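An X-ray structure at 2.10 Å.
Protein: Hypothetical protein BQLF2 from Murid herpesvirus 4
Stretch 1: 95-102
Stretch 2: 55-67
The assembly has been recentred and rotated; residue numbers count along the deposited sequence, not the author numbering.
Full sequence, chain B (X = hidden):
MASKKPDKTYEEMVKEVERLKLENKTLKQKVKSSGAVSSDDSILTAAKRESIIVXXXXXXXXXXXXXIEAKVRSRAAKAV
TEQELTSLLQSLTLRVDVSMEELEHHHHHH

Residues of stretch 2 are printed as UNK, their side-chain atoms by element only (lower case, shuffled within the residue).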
# COMPACT_ATOMS: atom_id res chain seq x y z
N ARG B 95 -8.44 11.85 -2.59
CA ARG B 95 -7.22 12.09 -3.31
C ARG B 95 -6.62 13.31 -2.65
O ARG B 95 -7.33 14.27 -2.33
CB ARG B 95 -7.43 12.33 -4.80
CG ARG B 95 -6.09 12.22 -5.52
CD ARG B 95 -6.15 12.71 -6.94
NE ARG B 95 -6.62 11.70 -7.88
CZ ARG B 95 -5.93 10.61 -8.22
NH1 ARG B 95 -4.74 10.37 -7.70
NH2 ARG B 95 -6.44 9.77 -9.11
N VAL B 96 -5.32 13.25 -2.41
CA VAL B 96 -4.61 14.32 -1.73
C VAL B 96 -3.33 14.72 -2.44
O VAL B 96 -2.55 13.88 -2.88
CB VAL B 96 -4.30 13.88 -0.28
CG1 VAL B 96 -3.18 14.71 0.31
CG2 VAL B 96 -5.55 14.01 0.57
N ASP B 97 -3.13 16.04 -2.55
CA ASP B 97 -1.94 16.59 -3.17
C ASP B 97 -1.11 17.20 -2.06
O ASP B 97 -1.66 17.79 -1.13
CB ASP B 97 -2.32 17.66 -4.19
CG ASP B 97 -3.05 17.10 -5.39
OD1 ASP B 97 -2.51 16.18 -6.05
OD2 ASP B 97 -4.16 17.58 -5.68
N VAL B 98 0.20 17.07 -2.15
CA VAL B 98 1.07 17.61 -1.12
C VAL B 98 2.41 18.06 -1.68
O VAL B 98 2.97 17.42 -2.58
CB VAL B 98 1.30 16.58 0.01
CG1 VAL B 98 0.00 16.34 0.76
CG2 VAL B 98 1.82 15.28 -0.57
N SER B 99 2.91 19.17 -1.15
CA SER B 99 4.18 19.74 -1.56
C SER B 99 4.87 20.24 -0.31
O SER B 99 4.20 20.68 0.63
CB SER B 99 3.95 20.91 -2.52
OG SER B 99 3.16 20.52 -3.63
N MSE B 100 6.20 20.17 -0.29
CA MSE B 100 6.99 20.63 0.84
C MSE B 100 6.63 22.08 1.20
O MSE B 100 6.76 22.49 2.35
CB MSE B 100 8.49 20.56 0.52
CG MSE B 100 9.08 19.17 0.26
SE MSE B 100 9.42 18.20 1.87
CE MSE B 100 11.32 18.39 2.05
N GLU B 101 6.18 22.85 0.20
CA GLU B 101 5.81 24.25 0.40
C GLU B 101 4.72 24.42 1.45
O GLU B 101 4.75 25.36 2.24
CB GLU B 101 5.32 24.88 -0.90
CG GLU B 101 6.37 25.57 -1.72
CD GLU B 101 5.77 26.28 -2.91
OE1 GLU B 101 5.00 27.25 -2.72
OE2 GLU B 101 6.07 25.88 -4.05
N GLU B 102 3.75 23.52 1.42
CA GLU B 102 2.64 23.55 2.37
C GLU B 102 3.12 23.21 3.77
O GLU B 102 2.28 22.74 4.57
CB GLU B 102 1.57 22.56 1.94
CG GLU B 102 1.08 22.78 0.53
CD GLU B 102 0.14 21.70 0.03
OE1 GLU B 102 0.53 20.51 0.03
OE2 GLU B 102 -0.98 22.05 -0.38
N UNK B 55 12.91 12.49 6.89
CA UNK B 55 12.45 13.75 7.45
C UNK B 55 11.49 14.49 6.51
O UNK B 55 10.49 15.06 6.95
o UNK B 55 13.26 15.92 8.22
c UNK B 55 13.66 14.64 7.77
N UNK B 56 11.79 14.45 5.22
CA UNK B 56 10.97 15.11 4.21
C UNK B 56 9.67 14.34 3.99
O UNK B 56 8.60 14.92 3.78
c UNK B 56 11.73 15.19 2.88
o UNK B 56 13.08 15.58 3.08
N UNK B 57 9.77 13.01 4.01
CA UNK B 57 8.59 12.18 3.82
C UNK B 57 7.63 12.41 4.98
O UNK B 57 6.41 12.49 4.79
o UNK B 57 9.68 10.45 2.52
c UNK B 57 8.97 10.70 3.72
N UNK B 58 8.17 12.52 6.20
CA UNK B 58 7.32 12.75 7.37
C UNK B 58 6.64 14.10 7.29
O UNK B 58 5.50 14.25 7.74
c UNK B 58 10.42 9.13 11.22
c UNK B 58 8.72 11.28 8.82
n UNK B 58 11.24 9.90 11.93
n UNK B 58 10.46 7.81 11.36
n UNK B 58 9.57 9.68 10.37
c UNK B 58 9.45 11.10 10.12
c UNK B 58 8.15 12.65 8.64
N UNK B 59 7.33 15.08 6.72
CA UNK B 59 6.76 16.41 6.59
C UNK B 59 5.59 16.40 5.62
O UNK B 59 4.56 17.03 5.86
c UNK B 59 7.83 17.40 6.13
N UNK B 60 5.75 15.70 4.50
CA UNK B 60 4.68 15.62 3.52
C UNK B 60 3.53 14.81 4.11
O UNK B 60 2.37 15.10 3.85
c UNK B 60 6.26 15.73 1.45
c UNK B 60 5.66 17.02 0.89
c UNK B 60 5.19 14.96 2.23
c UNK B 60 6.80 14.87 0.32
N UNK B 61 3.87 13.80 4.90
CA UNK B 61 2.84 12.98 5.53
C UNK B 61 1.93 13.82 6.40
O UNK B 61 0.71 13.71 6.34
N UNK B 62 2.54 14.69 7.20
CA UNK B 62 1.78 15.56 8.09
C UNK B 62 0.83 16.48 7.30
O UNK B 62 -0.27 16.78 7.76
c UNK B 62 2.73 16.39 8.95
N UNK B 63 1.25 16.91 6.12
CA UNK B 63 0.40 17.77 5.29
C UNK B 63 -0.77 16.94 4.78
O UNK B 63 -1.93 17.37 4.82
c UNK B 63 0.21 18.88 3.04
c UNK B 63 1.18 18.35 4.09
c UNK B 63 2.09 19.46 4.55
N UNK B 64 -0.47 15.74 4.28
CA UNK B 64 -1.51 14.86 3.77
C UNK B 64 -2.49 14.53 4.90
O UNK B 64 -3.70 14.48 4.71
c UNK B 64 -0.88 13.57 3.24
N UNK B 65 -1.96 14.34 6.10
CA UNK B 65 -2.79 14.00 7.24
C UNK B 65 -3.79 15.11 7.58
O UNK B 65 -4.96 14.83 7.90
c UNK B 65 -2.05 12.24 8.94
c UNK B 65 -3.47 10.50 10.76
c UNK B 65 -1.88 13.67 8.44
se UNK B 65 -3.83 11.98 9.62
N UNK B 66 -3.34 16.36 7.48
CA UNK B 66 -4.18 17.53 7.74
C UNK B 66 -5.35 17.53 6.76
O UNK B 66 -6.51 17.60 7.14
c UNK B 66 -3.35 18.81 7.56
n UNK B 66 -2.03 21.32 6.93
c UNK B 66 -3.35 21.03 6.37
c UNK B 66 -4.15 20.08 7.27
n UNK B 66 -1.26 22.42 5.06
n UNK B 66 0.10 22.18 6.89
c UNK B 66 -1.06 21.97 6.29
N UNK B 67 -5.00 17.44 5.48
CA UNK B 67 -5.97 17.44 4.39
C UNK B 67 -6.96 16.28 4.43
O UNK B 67 -8.14 16.45 4.16
c UNK B 67 -5.23 17.44 3.04
c UNK B 67 -4.26 18.60 2.86
n UNK B 67 -3.30 20.60 -0.11
c UNK B 67 -2.97 19.97 1.19
c UNK B 67 -3.77 18.69 1.42

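Position 55 carries one carbon and then one oxygen, the outline of a serine, and it lies clear of stretch 1: Ser55, a small polar residue on an exposed part of the helix. Position 56 has the same two atoms, but its CB sits 3.3 Å from CE of Met100. This is Ser56, whose hydroxyl is hydrogen-bonded elsewhere in the structure, so a buried polar group is satisfied while its CB meets a methyl. Position 57 again shows one carbon and one oxygen, pointing away from stretch 1; Ser57 is buried without touching it, and its OG is satisfied by a hydrogen bond to a residue just outside the stretches.

At position 58 three carbons lead to a nitrogen and then to a carbon bearing two more nitrogens. That guanidinium defines Arg58, extended and exposed, where a long charged chain is easily accommodated. Position 59 has a single carbon, hence Ala59; its CB points toward stretch 1 but makes no close contact.

Position 60 has four carbons, forked at the second, which is leucine. The CA-to-CB bond of Leu60 runs sideways, but the end comes nearer to stretch 1, where CD2 of Leu60 reaches C of Ser99 (3.5 Å) and N of Met100 (3.4 Å). CG of Leu60 is 4.0 Å from SE of Met100, a selenomethionine; an apolar branched chain suits this packing.

Position 61 has no side-chain atoms and is Gly61; a CB there would point away from stretch 1. Position 62, with one carbon, is Ala62, exposed and out of reach. Both are compatible with the regular helix.

Position 63 has one carbon carrying two others, the beta-branched side chain of valine. CG1 of Val63 packs 3.4 Å from CG1 of Val98, while CG2 of Val63 approaches O of Glu102 at 3.3 Å. A compact branched side chain thus meets both the strand and the segment beyond it. Position 64 has one carbon: Ala64, whose CB is 3.9 Å from CG1 of Val96 and 3.8 Å from CG1 of Val98. The small residue lets both valines lie close to the helix.

Position 65 has two carbons, selenium and a final carbon, unbranched: Met65, a flexible, apolar selenomethionine, partly exposed, its CA-to-CB bond directed away from stretch 1.

Position 66 repeats the guanidinium pattern and is Arg66. Its NH2 donates a hydrogen bond of 3.2 Å to O of Glu102, which lies at the guanidinium edge, near its plane. Position 67 has four carbons in a row ending in nitrogen, a lysine. NZ of Lys67 forms a salt bridge with OE2 of Glu102 at 2.7 Å and a weak hydrogen bond to O of Asp97 at 3.4 Å.

Strand and helix run at 140°, burying 581 Å² between the stretches. Val98 packs against Leu60, Val63 and Ala64; Val96 meets Ala64 and the carbon chain of Lys67, which joins the apolar packing while its NZ engages Glu102. Met100 extends the packing over Leu60 and Ser56. Within stretch 1, OE1 of Glu102 accepts a 3.0 Å hydrogen bond from N of Ser99, bracing the carboxylate.

Stretch 2, residues 55-67: SSSRALGAVAMRK
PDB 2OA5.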